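PDB 2QDL: chemotaxis signal transduction protein from Thermoanaerobacter tengcongensis, which probably acts as the CheW scaffold that couples chemoreceptors to the histidine kinase CheA in bacterial chemotaxis signalling. Local coordinates for residues A[22-27]-A[118-123]; A[61-66]-A[81-86]; A[93-98]-A[142-147]; A[127-132]-A[136-141]. All coordinates share one frame; numbering follows the deposited sequence.

Contact 1: A[22-27]-A[118-123]; sequences ELYGLD and TTIDTA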
loop_
_atom_site.group_PDB
_atom_site.type_symbol
_atom_site.label_atom_id
_atom_site.label_comp_id
_atom_site.label_asym_id
_atom_site.label_seq_id
_atom_site.Cartn_x
_atom_site.Cartn_y
_atom_site.Cartn_z
ATOM N N GLU A 22 3.775 8.523 -9.729
ATOM C CA GLU A 22 4.774 7.578 -9.207
ATOM C C GLU A 22 4.226 6.146 -9.038
ATOM O O GLU A 22 3.012 5.953 -8.851
ATOM C CB GLU A 22 5.384 8.097 -7.893
ATOM C CG GLU A 22 5.998 9.498 -7.967
ATOM C CD GLU A 22 6.338 10.065 -6.591
ATOM O OE1 GLU A 22 5.934 9.463 -5.561
ATOM O OE2 GLU A 22 7.020 11.124 -6.534
ATOM N N LEU A 23 5.120 5.165 -9.115
ATOM C CA LEU A 23 4.738 3.743 -9.048
ATOM C C LEU A 23 5.136 3.155 -7.714
ATOM O O LEU A 23 6.245 3.405 -7.233
ATOM C CB LEU A 23 5.393 2.920 -10.173
ATOM C CG LEU A 23 4.937 3.326 -11.581
ATOM C CD1 LEU A 23 5.699 2.516 -12.623
ATOM C CD2 LEU A 23 3.431 3.185 -11.779
ATOM N N TYR A 24 4.212 2.410 -7.117
ATOM C CA TYR A 24 4.442 1.762 -5.840
ATOM C C TYR A 24 4.009 0.322 -5.976
ATOM O O TYR A 24 3.181 0.004 -6.846
ATOM C CB TYR A 24 3.675 2.506 -4.716
ATOM C CG TYR A 24 4.281 3.872 -4.484
ATOM C CD1 TYR A 24 3.909 4.963 -5.261
ATOM C CD2 TYR A 24 5.281 4.050 -3.538
ATOM C CE1 TYR A 24 4.492 6.205 -5.080
ATOM C CE2 TYR A 24 5.862 5.300 -3.337
ATOM C CZ TYR A 24 5.469 6.357 -4.120
ATOM O OH TYR A 24 6.063 7.561 -3.941
ATOM N N GLY A 25 4.550 -0.549 -5.131
ATOM C CA GLY A 25 4.096 -1.933 -5.142
ATOM C C GLY A 25 3.949 -2.640 -3.808
ATOM O O GLY A 25 4.547 -2.249 -2.798
ATOM N N LEU A 26 3.152 -3.704 -3.832
ATOM C CA LEU A 26 3.035 -4.630 -2.715
ATOM C C LEU A 26 3.086 -6.050 -3.257
ATOM O O LEU A 26 2.600 -6.314 -4.369
ATOM C CB LEU A 26 1.713 -4.433 -1.967
ATOM C CG LEU A 26 1.601 -3.202 -1.078
ATOM C CD1 LEU A 26 0.125 -2.910 -0.680
ATOM C CD2 LEU A 26 2.518 -3.350 0.167
ATOM N N ASP A 27 3.667 -6.954 -2.481
ATOM C CA ASP A 27 3.582 -8.372 -2.784
ATOM C C ASP A 27 2.102 -8.732 -2.770
ATOM O O ASP A 27 1.375 -8.339 -1.872
ATOM C CB ASP A 27 4.365 -9.207 -1.755
ATOM C CG ASP A 27 4.604 -10.649 -2.217
ATOM O OD1 ASP A 27 3.644 -11.369 -2.566
ATOM O OD2 ASP A 27 5.777 -11.058 -2.262
ATOM N N THR A 118 15.077 8.957 0.415
ATOM C CA THR A 118 14.596 8.602 -0.931
ATOM C C THR A 118 13.273 9.303 -1.249
ATOM O O THR A 118 12.952 10.324 -0.637
ATOM C CB THR A 118 14.545 7.029 -1.146
ATOM O OG1 THR A 118 14.094 6.741 -2.480
ATOM C CG2 THR A 118 13.642 6.324 -0.133
ATOM N N THR A 119 12.512 8.776 -2.210
ATOM C CA THR A 119 11.237 9.380 -2.611
ATOM C C THR A 119 10.293 9.649 -1.428
ATOM O O THR A 119 9.701 10.720 -1.331
ATOM C CB THR A 119 10.516 8.479 -3.640
ATOM O OG1 THR A 119 11.441 8.127 -4.666
ATOM C CG2 THR A 119 9.379 9.211 -4.257
ATOM N N ILE A 120 10.135 8.660 -0.546
ATOM C CA ILE A 120 9.296 8.798 0.651
ATOM C C ILE A 120 10.132 8.378 1.845
ATOM O O ILE A 120 11.165 7.740 1.666
ATOM C CB ILE A 120 7.949 8.018 0.533
ATOM C CG1 ILE A 120 8.191 6.504 0.494
ATOM C CG2 ILE A 120 7.162 8.508 -0.714
ATOM C CD1 ILE A 120 6.972 5.619 0.677
ATOM N N ASP A 121 9.713 8.768 3.053
ATOM C CA ASP A 121 10.356 8.317 4.302
ATOM C C ASP A 121 10.663 6.828 4.218
ATOM O O ASP A 121 9.768 6.034 3.954
ATOM C CB ASP A 121 9.415 8.580 5.478
ATOM C CG ASP A 121 10.129 8.644 6.818
ATOM O OD1 ASP A 121 10.941 7.763 7.126
ATOM O OD2 ASP A 121 9.826 9.555 7.607
ATOM N N THR A 122 11.913 6.453 4.464
ATOM C CA THR A 122 12.291 5.048 4.516
ATOM C C THR A 122 11.491 4.215 5.543
ATOM O O THR A 122 11.426 3.013 5.421
ATOM C CB THR A 122 13.795 4.888 4.788
ATOM O OG1 THR A 122 14.107 5.506 6.053
ATOM C CG2 THR A 122 14.602 5.531 3.659
ATOM N N ALA A 123 10.868 4.859 6.528
ATOM C CA ALA A 123 9.997 4.156 7.482
ATOM C C ALA A 123 8.861 3.431 6.770
ATOM O O ALA A 123 8.244 2.512 7.316
ATOM C CB ALA A 123 9.449 5.120 8.534
#
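Glu-22 sets its carboxylate against the methyl of Thr-119, where strand 22-27 of a CheW beta-barrel meets the loop that joins strands 91-106 and 125-131. The two side chains approach from opposite directions, and Glu-22 OE1 is 3.7 Å from Thr-119 CG2. The same oxygen accepts a hydrogen bond of 2.5 Å from Tyr-24 OH. It lies in the plane of the Tyr-24 ring, at the edge, and the hydroxyl meets it nearly in line with its C-O bond. Replacing Glu-22 by an alanine would probably leave the tyrosine hydroxyl without this acceptor and open a gap beside the Thr-119 methyl.

Two residues on, Tyr-24 is buried. Its CB does not head straight for the loop. With CG anti to its own carbonyl carbon (chi1 -68°), the long ring still carries OH there. That oxygen sits near two methyls, 3.7 Å from Thr-119 CG2 and 3.5 Å from Ile-120 CG2. Ile-137 and Ile-139 of the neighbouring strand 134-139 also pack on the ring. Beyond Ile-120 the loop makes an Asx turn at Asp-121. The last touch is oblique: Ile-120 CD1 lies 4.2 Å from Tyr-24 CE2.

Contact 2: A[61-66]-A[81-86]; sequences IPVIDL and SRIIIV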
loop_
_atom_site.group_PDB
_atom_site.type_symbol
_atom_site.label_atom_id
_atom_site.label_comp_id
_atom_site.label_asym_id
_atom_site.label_seq_id
_atom_site.Cartn_x
_atom_site.Cartn_y
_atom_site.Cartn_z
ATOM N N ILE A 61 -13.207 -0.812 8.705
ATOM C CA ILE A 61 -11.847 -0.815 8.164
ATOM C C ILE A 61 -11.336 0.615 7.993
ATOM O O ILE A 61 -11.869 1.372 7.166
ATOM C CB ILE A 61 -11.729 -1.620 6.812
ATOM C CG1 ILE A 61 -12.132 -3.095 7.039
ATOM C CG2 ILE A 61 -10.296 -1.480 6.226
ATOM C CD1 ILE A 61 -11.878 -4.013 5.859
ATOM N N PRO A 62 -10.288 0.980 8.764
ATOM C CA PRO A 62 -9.700 2.301 8.590
ATOM C C PRO A 62 -8.915 2.423 7.270
ATOM O O PRO A 62 -8.154 1.532 6.917
ATOM C CB PRO A 62 -8.783 2.443 9.817
ATOM C CG PRO A 62 -8.391 1.071 10.138
ATOM C CD PRO A 62 -9.601 0.211 9.829
ATOM N N VAL A 63 -9.116 3.537 6.577
ATOM C CA VAL A 63 -8.533 3.786 5.273
ATOM C C VAL A 63 -7.565 4.964 5.329
ATOM O O VAL A 63 -7.892 6.026 5.793
ATOM C CB VAL A 63 -9.597 4.056 4.195
ATOM C CG1 VAL A 63 -8.928 4.132 2.818
ATOM C CG2 VAL A 63 -10.659 2.970 4.219
ATOM N N ILE A 64 -6.346 4.727 4.860
ATOM C CA ILE A 64 -5.319 5.758 4.805
ATOM C C ILE A 64 -5.186 6.261 3.367
ATOM O O ILE A 64 -5.242 5.484 2.392
ATOM C CB ILE A 64 -3.955 5.213 5.358
ATOM C CG1 ILE A 64 -2.832 6.230 5.226
ATOM C CG2 ILE A 64 -3.505 4.004 4.598
ATOM C CD1 ILE A 64 -1.690 5.950 6.196
ATOM N N ASP A 65 -5.025 7.576 3.257
ATOM C CA ASP A 65 -4.647 8.214 2.024
ATOM C C ASP A 65 -3.129 8.263 2.037
ATOM O O ASP A 65 -2.543 9.004 2.829
ATOM C CB ASP A 65 -5.305 9.612 1.883
ATOM C CG ASP A 65 -4.914 10.318 0.557
ATOM O OD1 ASP A 65 -3.711 10.311 0.200
ATOM O OD2 ASP A 65 -5.783 10.901 -0.105
ATOM N N LEU A 66 -2.498 7.422 1.204
ATOM C CA LEU A 66 -1.023 7.306 1.122
ATOM C C LEU A 66 -0.324 8.587 0.676
ATOM O O LEU A 66 0.777 8.879 1.135
ATOM C CB LEU A 66 -0.601 6.141 0.201
ATOM C CG LEU A 66 -1.052 4.732 0.605
ATOM C CD1 LEU A 66 -0.593 3.707 -0.437
ATOM C CD2 LEU A 66 -0.526 4.351 2.012
ATOM N N SER A 81 -9.606 4.634 -9.232
ATOM C CA SER A 81 -9.172 4.608 -7.838
ATOM C C SER A 81 -9.745 3.377 -7.122
ATOM O O SER A 81 -10.869 2.953 -7.395
ATOM C CB SER A 81 -9.547 5.903 -7.093
ATOM O OG SER A 81 -8.692 6.960 -7.483
ATOM N N ARG A 82 -8.949 2.820 -6.215
ATOM C CA ARG A 82 -9.348 1.658 -5.429
ATOM C C ARG A 82 -8.880 1.746 -3.984
ATOM O O ARG A 82 -8.080 2.616 -3.604
ATOM C CB ARG A 82 -8.733 0.389 -6.040
ATOM C CG ARG A 82 -9.190 0.077 -7.447
ATOM C CD ARG A 82 -10.623 -0.431 -7.422
ATOM N NE ARG A 82 -11.034 -0.925 -8.730
ATOM C CZ ARG A 82 -11.578 -0.193 -9.693
ATOM N NH1 ARG A 82 -11.780 1.113 -9.530
ATOM N NH2 ARG A 82 -11.905 -0.774 -10.839
ATOM N N ILE A 83 -9.373 0.801 -3.192
ATOM C CA ILE A 83 -8.901 0.602 -1.848
ATOM C C ILE A 83 -8.365 -0.806 -1.723
ATOM O O ILE A 83 -9.120 -1.783 -1.764
ATOM C CB ILE A 83 -10.011 0.827 -0.759
ATOM C CG1 ILE A 83 -10.575 2.259 -0.837
ATOM C CG2 ILE A 83 -9.427 0.493 0.623
ATOM C CD1 ILE A 83 -11.904 2.472 -0.055
ATOM N N ILE A 84 -7.052 -0.886 -1.545
ATOM C CA ILE A 84 -6.367 -2.167 -1.330
ATOM C C ILE A 84 -6.470 -2.535 0.132
ATOM O O ILE A 84 -5.992 -1.792 1.013
ATOM C CB ILE A 84 -4.882 -2.100 -1.722
ATOM C CG1 ILE A 84 -4.744 -1.623 -3.188
ATOM C CG2 ILE A 84 -4.212 -3.434 -1.491
ATOM C CD1 ILE A 84 -3.319 -1.467 -3.645
ATOM N N ILE A 85 -7.100 -3.676 0.385
ATOM C CA ILE A 85 -7.229 -4.196 1.745
ATOM C C ILE A 85 -5.997 -5.000 2.102
ATOM O O ILE A 85 -5.631 -5.969 1.421
ATOM C CB ILE A 85 -8.505 -5.028 1.948
ATOM C CG1 ILE A 85 -9.742 -4.294 1.401
ATOM C CG2 ILE A 85 -8.666 -5.509 3.434
ATOM C CD1 ILE A 85 -10.030 -2.943 2.014
ATOM N N VAL A 86 -5.343 -4.565 3.168
ATOM C CA VAL A 86 -4.159 -5.235 3.684
ATOM C C VAL A 86 -4.400 -5.612 5.179
ATOM O O VAL A 86 -5.482 -5.393 5.729
ATOM C CB VAL A 86 -2.875 -4.333 3.502
ATOM C CG1 VAL A 86 -2.688 -3.927 2.023
ATOM C CG2 VAL A 86 -2.937 -3.095 4.409
#
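Ile-61 and Val-63 of strand 59-65 reach across to Ile-85 and Ile-83 of strand 82-88. The two strands are not neighbours in the sheet. Strand 91-106 runs between them and is hydrogen-bonded to both, parallel to the first and antiparallel to the second. The side chains meet above this middle strand, at Gly-94. Having no side chain, Gly-94 leaves room for them, and its N lies 3.6 Å from Ile-61 CG2.

The packed part consists of two methyl-to-methyl contacts. Ile-61 is extended, with CD1 anti to CA (chi2 -172°), and its CD1 lies 4.3 Å from Ile-85 CG2. Val-63 CG1 lies 4.3 Å from Ile-83 CG2. All four residues are buried. Ile-54 of strand 50-56 touches Ile-61, Val-63 and Ile-83, so it helps to close this core. The packing is consistent with the interior of one of the two beta-barrels of the CheW fold.

The ends that diverge are polar and partly open to solvent. Arg-82 turns back on its own chain, and NH1 donates to Ser-81 O at 3.0 Å. The carbonyl oxygen lies close to the guanidinium plane, but the donor stands above the carbonyl plane. The same NH1 also bonds Lys-79 O. On the other strand, Asp-65 is the N-cap of helix 66-70, with OD1 accepting from Lys-68 N.

No hydrogen bond or charge pair links the two segments. Their contact is purely apolar, and the backbone bonds of the intervening strand fix their relative positions.

Contact 3: A[93-98]-A[142-147]; sequences AGLIVD and HFLFEV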
loop_
_atom_site.group_PDB
_atom_site.type_symbol
_atom_site.label_atom_id
_atom_site.label_comp_id
_atom_site.label_asym_id
_atom_site.label_seq_id
_atom_site.Cartn_x
_atom_site.Cartn_y
_atom_site.Cartn_z
ATOM N N ALA A 93 -6.769 -3.111 7.179
ATOM C CA ALA A 93 -6.586 -1.701 6.851
ATOM C C ALA A 93 -6.778 -1.525 5.347
ATOM O O ALA A 93 -6.661 -2.501 4.587
ATOM C CB ALA A 93 -5.195 -1.222 7.312
ATOM N N GLY A 94 -7.139 -0.307 4.931
ATOM C CA GLY A 94 -7.331 0.036 3.534
ATOM C C GLY A 94 -6.356 1.125 3.106
ATOM O O GLY A 94 -6.110 2.092 3.841
ATOM N N LEU A 95 -5.772 0.952 1.928
ATOM C CA LEU A 95 -4.850 1.937 1.357
ATOM C C LEU A 95 -5.464 2.416 0.045
ATOM O O LEU A 95 -5.779 1.598 -0.835
ATOM C CB LEU A 95 -3.468 1.318 1.102
ATOM C CG LEU A 95 -2.806 0.423 2.171
ATOM C CD1 LEU A 95 -1.446 -0.018 1.694
ATOM C CD2 LEU A 95 -2.649 1.154 3.474
ATOM N N ILE A 96 -5.646 3.737 -0.063
ATOM C CA ILE A 96 -6.132 4.362 -1.294
ATOM C C ILE A 96 -5.015 4.391 -2.317
ATOM O O ILE A 96 -3.871 4.741 -2.014
ATOM C CB ILE A 96 -6.692 5.802 -1.038
ATOM C CG1 ILE A 96 -7.881 5.748 -0.080
ATOM C CG2 ILE A 96 -7.091 6.524 -2.366
ATOM C CD1 ILE A 96 -8.215 7.087 0.517
ATOM N N VAL A 97 -5.366 3.996 -3.540
ATOM C CA VAL A 97 -4.448 4.026 -4.690
ATOM C C VAL A 97 -5.209 4.587 -5.906
ATOM O O VAL A 97 -6.412 4.396 -6.008
ATOM C CB VAL A 97 -3.826 2.604 -5.002
ATOM C CG1 VAL A 97 -3.185 1.999 -3.777
ATOM C CG2 VAL A 97 -4.868 1.617 -5.562
ATOM N N ASP A 98 -4.503 5.237 -6.826
ATOM C CA ASP A 98 -5.113 5.778 -8.045
ATOM C C ASP A 98 -5.511 4.693 -9.034
ATOM O O ASP A 98 -6.434 4.878 -9.793
ATOM C CB ASP A 98 -4.186 6.803 -8.757
ATOM C CG ASP A 98 -3.955 8.044 -7.930
ATOM O OD1 ASP A 98 -4.796 8.339 -7.063
ATOM O OD2 ASP A 98 -2.948 8.735 -8.166
ATOM N N HIS A 142 4.087 -1.862 8.031
ATOM C CA HIS A 142 4.174 -1.854 9.491
ATOM C C HIS A 142 3.713 -0.555 10.199
ATOM O O HIS A 142 2.826 -0.596 11.058
ATOM C CB HIS A 142 5.608 -2.203 9.919
ATOM C CG HIS A 142 5.734 -2.577 11.361
ATOM N ND1 HIS A 142 6.879 -3.127 11.891
ATOM C CD2 HIS A 142 4.844 -2.507 12.382
ATOM C CE1 HIS A 142 6.693 -3.362 13.178
ATOM N NE2 HIS A 142 5.469 -2.988 13.499
ATOM N N PHE A 143 4.326 0.575 9.846
ATOM C CA PHE A 143 4.105 1.827 10.560
ATOM C C PHE A 143 3.154 2.838 9.911
ATOM O O PHE A 143 3.104 3.999 10.344
ATOM C CB PHE A 143 5.448 2.512 10.823
ATOM C CG PHE A 143 6.499 1.582 11.408
ATOM C CD1 PHE A 143 6.322 1.011 12.670
ATOM C CD2 PHE A 143 7.643 1.263 10.676
ATOM C CE1 PHE A 143 7.290 0.144 13.208
ATOM C CE2 PHE A 143 8.627 0.381 11.194
ATOM C CZ PHE A 143 8.448 -0.174 12.463
ATOM N N LEU A 144 2.412 2.418 8.888
ATOM C CA LEU A 144 1.535 3.338 8.169
ATOM C C LEU A 144 0.577 4.115 9.084
ATOM O O LEU A 144 0.323 5.299 8.852
ATOM C CB LEU A 144 0.779 2.649 7.018
ATOM C CG LEU A 144 1.633 2.253 5.802
ATOM C CD1 LEU A 144 0.768 1.415 4.802
ATOM C CD2 LEU A 144 2.243 3.500 5.135
ATOM N N PHE A 145 0.116 3.462 10.150
ATOM C CA PHE A 145 -0.864 4.036 11.071
ATOM C C PHE A 145 -0.251 4.582 12.364
ATOM O O PHE A 145 -0.972 5.123 13.201
ATOM C CB PHE A 145 -1.945 2.983 11.427
ATOM C CG PHE A 145 -2.925 2.748 10.323
ATOM C CD1 PHE A 145 -4.104 3.488 10.253
ATOM C CD2 PHE A 145 -2.647 1.816 9.316
ATOM C CE1 PHE A 145 -4.998 3.295 9.217
ATOM C CE2 PHE A 145 -3.523 1.619 8.269
ATOM C CZ PHE A 145 -4.707 2.347 8.214
ATOM N N GLU A 146 1.057 4.426 12.537
ATOM C CA GLU A 146 1.699 4.812 13.782
ATOM C C GLU A 146 2.001 6.308 13.841
ATOM O O GLU A 146 2.886 6.803 13.143
ATOM C CB GLU A 146 2.951 3.970 14.078
ATOM C CG GLU A 146 3.106 3.696 15.593
ATOM C CD GLU A 146 4.421 3.044 15.966
ATOM O OE1 GLU A 146 4.719 1.945 15.447
ATOM O OE2 GLU A 146 5.160 3.627 16.794
ATOM N N VAL A 147 1.235 6.997 14.685
ATOM C CA VAL A 147 1.327 8.437 14.925
ATOM C C VAL A 147 2.047 8.658 16.256
ATOM O O VAL A 147 1.519 8.302 17.322
ATOM C CB VAL A 147 -0.084 9.074 15.022
ATOM C CG1 VAL A 147 0.010 10.562 15.276
ATOM C CG2 VAL A 147 -0.898 8.798 13.770
#
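Phe-145 has CG anti to its carbonyl carbon (chi1 -75°) and its ring turned upright on the CB-CG bond (chi2 -91°), which brings CE2 against Ala-93. Leu-144 has a similar first torsion (chi1 -71°) and an extended chain, so its CD1 is the atom that reaches Leu-95.

The aromatic contact is close. Ala-93 CB is 3.4 Å from Phe-145 CE2 and 3.7 Å from Phe-145 CZ, approaching the ring obliquely. Pro-62 and Ile-88 from the two neighbouring strands also pack on this ring.

The leucines cross at about a right angle. Leu-144 CD1 is received by both branches of Leu-95, at 3.7 Å from CD2 and 4.1 Å from CD1. The CB of Leu-95 is not aimed at the turn, and its branched end makes the contact.

Leu-144 and Phe-145 are the two central residues of a type I beta turn that runs from Phe-143 to Glu-146. The turn is closed by Glu-146 N donating to Phe-143 O at 3.0 Å. Both central side chains point to strand 93-97, so the turn packs against the sheet through these two side chains. Leu-141 and Ile-64 join Leu-95 here. This is consistent with the hydrophobic core between the two barrels of the CheW fold.

On the polar side of the turn, Arg-69 binds two carbonyl oxygens. Its NE donates to Leu-144 O and its NH2 to Glu-146 O.

Contact 4: A[127-132]-A[136-141]; sequences GIAKTD and IIIIKL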
loop_
_atom_site.group_PDB
_atom_site.type_symbol
_atom_site.label_atom_id
_atom_site.label_comp_id
_atom_site.label_asym_id
_atom_site.label_seq_id
_atom_site.Cartn_x
_atom_site.Cartn_y
_atom_site.Cartn_z
ATOM N N GLY A 127 11.718 -1.935 0.178
ATOM C CA GLY A 127 12.832 -2.084 -0.724
ATOM C C GLY A 127 12.487 -1.386 -2.015
ATOM O O GLY A 127 11.374 -0.886 -2.186
ATOM N N ILE A 128 13.456 -1.347 -2.919
ATOM C CA ILE A 128 13.256 -0.695 -4.198
ATOM C C ILE A 128 13.505 -1.709 -5.313
ATOM O O ILE A 128 14.582 -2.277 -5.412
ATOM C CB ILE A 128 14.185 0.553 -4.385
ATOM C CG1 ILE A 128 14.251 1.396 -3.086
ATOM C CG2 ILE A 128 13.817 1.297 -5.693
ATOM C CD1 ILE A 128 14.082 2.882 -3.234
ATOM N N ALA A 129 12.483 -1.906 -6.123
ATOM C CA ALA A 129 12.518 -2.768 -7.283
ATOM C C ALA A 129 12.592 -1.897 -8.534
ATOM O O ALA A 129 12.306 -0.698 -8.510
ATOM C CB ALA A 129 11.270 -3.650 -7.302
ATOM N N LYS A 130 13.000 -2.480 -9.646
ATOM C CA LYS A 130 13.145 -1.674 -10.865
ATOM C C LYS A 130 12.543 -2.356 -12.099
ATOM O O LYS A 130 13.004 -3.425 -12.532
ATOM C CB LYS A 130 14.614 -1.255 -11.065
ATOM C CG LYS A 130 15.249 -0.507 -9.844
ATOM C CD LYS A 130 16.413 0.377 -10.264
ATOM C CE LYS A 130 17.316 -0.353 -11.294
ATOM N NZ LYS A 130 18.246 0.542 -12.069
ATOM N N THR A 131 11.501 -1.737 -12.650
ATOM C CA THR A 131 10.701 -2.376 -13.697
ATOM C C THR A 131 10.510 -1.486 -14.909
ATOM O O THR A 131 10.298 -0.278 -14.749
ATOM C CB THR A 131 9.317 -2.750 -13.152
ATOM O OG1 THR A 131 9.462 -3.868 -12.260
ATOM C CG2 THR A 131 8.318 -3.085 -14.305
ATOM N N ASP A 132 10.523 -2.096 -16.106
ATOM C CA ASP A 132 10.676 -1.362 -17.358
ATOM C C ASP A 132 11.923 -0.504 -17.177
ATOM O O ASP A 132 13.018 -1.017 -16.900
ATOM C CB ASP A 132 9.456 -0.468 -17.642
ATOM C CG ASP A 132 8.437 -1.121 -18.566
ATOM O OD1 ASP A 132 8.850 -1.678 -19.613
ATOM O OD2 ASP A 132 7.220 -1.048 -18.251
ATOM N N ILE A 136 10.252 1.138 -8.681
ATOM C CA ILE A 136 9.086 0.789 -7.896
ATOM C C ILE A 136 9.484 0.602 -6.445
ATOM O O ILE A 136 10.172 -0.341 -6.105
ATOM C CB ILE A 136 8.367 -0.467 -8.395
ATOM C CG1 ILE A 136 8.217 -0.442 -9.915
ATOM C CG2 ILE A 136 6.990 -0.591 -7.699
ATOM C CD1 ILE A 136 7.524 -1.658 -10.460
ATOM N N ILE A 137 8.988 1.491 -5.598
ATOM C CA ILE A 137 9.135 1.370 -4.165
ATOM C C ILE A 137 8.110 0.405 -3.653
ATOM O O ILE A 137 6.920 0.578 -3.881
ATOM C CB ILE A 137 8.988 2.735 -3.442
ATOM C CG1 ILE A 137 10.270 3.540 -3.646
ATOM C CG2 ILE A 137 8.681 2.537 -1.953
ATOM C CD1 ILE A 137 10.125 4.970 -3.422
ATOM N N ILE A 138 8.600 -0.631 -2.979
ATOM C CA ILE A 138 7.770 -1.573 -2.306
ATOM C C ILE A 138 7.507 -0.983 -0.927
ATOM O O ILE A 138 8.450 -0.720 -0.135
ATOM C CB ILE A 138 8.426 -2.990 -2.227
ATOM C CG1 ILE A 138 8.678 -3.526 -3.639
ATOM C CG2 ILE A 138 7.510 -3.929 -1.446
ATOM C CD1 ILE A 138 9.387 -4.827 -3.646
ATOM N N ILE A 139 6.235 -0.767 -0.643
ATOM C CA ILE A 139 5.823 -0.114 0.591
ATOM C C ILE A 139 5.892 -1.069 1.781
ATOM O O ILE A 139 5.541 -2.245 1.665
ATOM C CB ILE A 139 4.392 0.475 0.445
ATOM C CG1 ILE A 139 4.433 1.707 -0.484
ATOM C CG2 ILE A 139 3.716 0.735 1.861
ATOM C CD1 ILE A 139 3.049 2.138 -0.978
ATOM N N LYS A 140 6.369 -0.564 2.909
ATOM C CA LYS A 140 6.356 -1.304 4.163
ATOM C C LYS A 140 5.110 -0.885 4.896
ATOM O O LYS A 140 4.886 0.309 5.135
ATOM C CB LYS A 140 7.615 -0.976 4.996
ATOM C CG LYS A 140 7.642 -1.550 6.397
ATOM C CD LYS A 140 8.903 -1.149 7.190
ATOM C CE LYS A 140 10.145 -1.913 6.699
ATOM N NZ LYS A 140 11.449 -1.549 7.418
ATOM N N LEU A 141 4.284 -1.871 5.242
ATOM C CA LEU A 141 2.991 -1.620 5.865
ATOM C C LEU A 141 3.052 -1.357 7.362
ATOM O O LEU A 141 2.144 -0.735 7.907
ATOM C CB LEU A 141 2.058 -2.811 5.642
ATOM C CG LEU A 141 1.792 -3.233 4.189
ATOM C CD1 LEU A 141 1.005 -4.518 4.159
ATOM C CD2 LEU A 141 1.135 -2.113 3.375
#
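Ile-136 packs against Ala-129 and Thr-131 across the beta hairpin of strands 125-131 and 134-139. Its CB lies 3.9 Å from Ala-129 O and faces Ala-129 CB at 4.4 Å. CG1, anti to the carbonyl carbon (chi1 -45°), passes Thr-131 CB at 4.1 Å. The chain is extended, so CD1 runs on to Thr-131 and lies 3.4 Å from both its CB and its OG1. The two carbons are pressed together more closely than carbons normally pack. Ile-104 of strand 91-106 touches both Thr-131 and Ile-136.

The backbones pair antiparallel. Ala-129 and Ile-136 form a hydrogen-bonded pair: Ala-129 N donates to Ile-136 O, and Ile-136 N donates to Ala-129 O, each at 2.8 Å. Gly-127 O accepts from Ile-138 N at 2.9 Å.

Between these lies the non-hydrogen-bonded pair of Ile-128 and Ile-137. Their side chains are on the other face of the sheet from Ala-129 and Ile-136. They lie side by side, pointing the same way, with Ile-128 CD1 3.9 Å from Ile-137 CG1.

The chemistry is divided. Directional backbone bonds set the register, while the side chains add apolar contacts on both faces of the hairpin.

How the contacts relate
The contacts form two close pairs. Contacts 1 and 4 have centres about 6 Å apart, and strands 22-27 and 134-139 are parallel neighbours. Gly-25 N lies 2.9 Å from Ile-137 O, and Gly-25 O lies 3.1 Å from Ile-139 N, both probable hydrogen bonds. Contacts 2 and 3 have centres about 7 Å apart and share the sheet around strand 91-106, where Ile-64 N is 2.8 Å from Gly-94 O. The centres of contacts 2 and 4 are about 18 Å apart. Apolar side chains bridge the pairs: Leu-95 CD1 is 3.7 Å from Leu-141 CD2, and Leu-26 CD1 is 4.0 Å from Val-86 CG1. This is consistent with contacts over both barrels and the core between them.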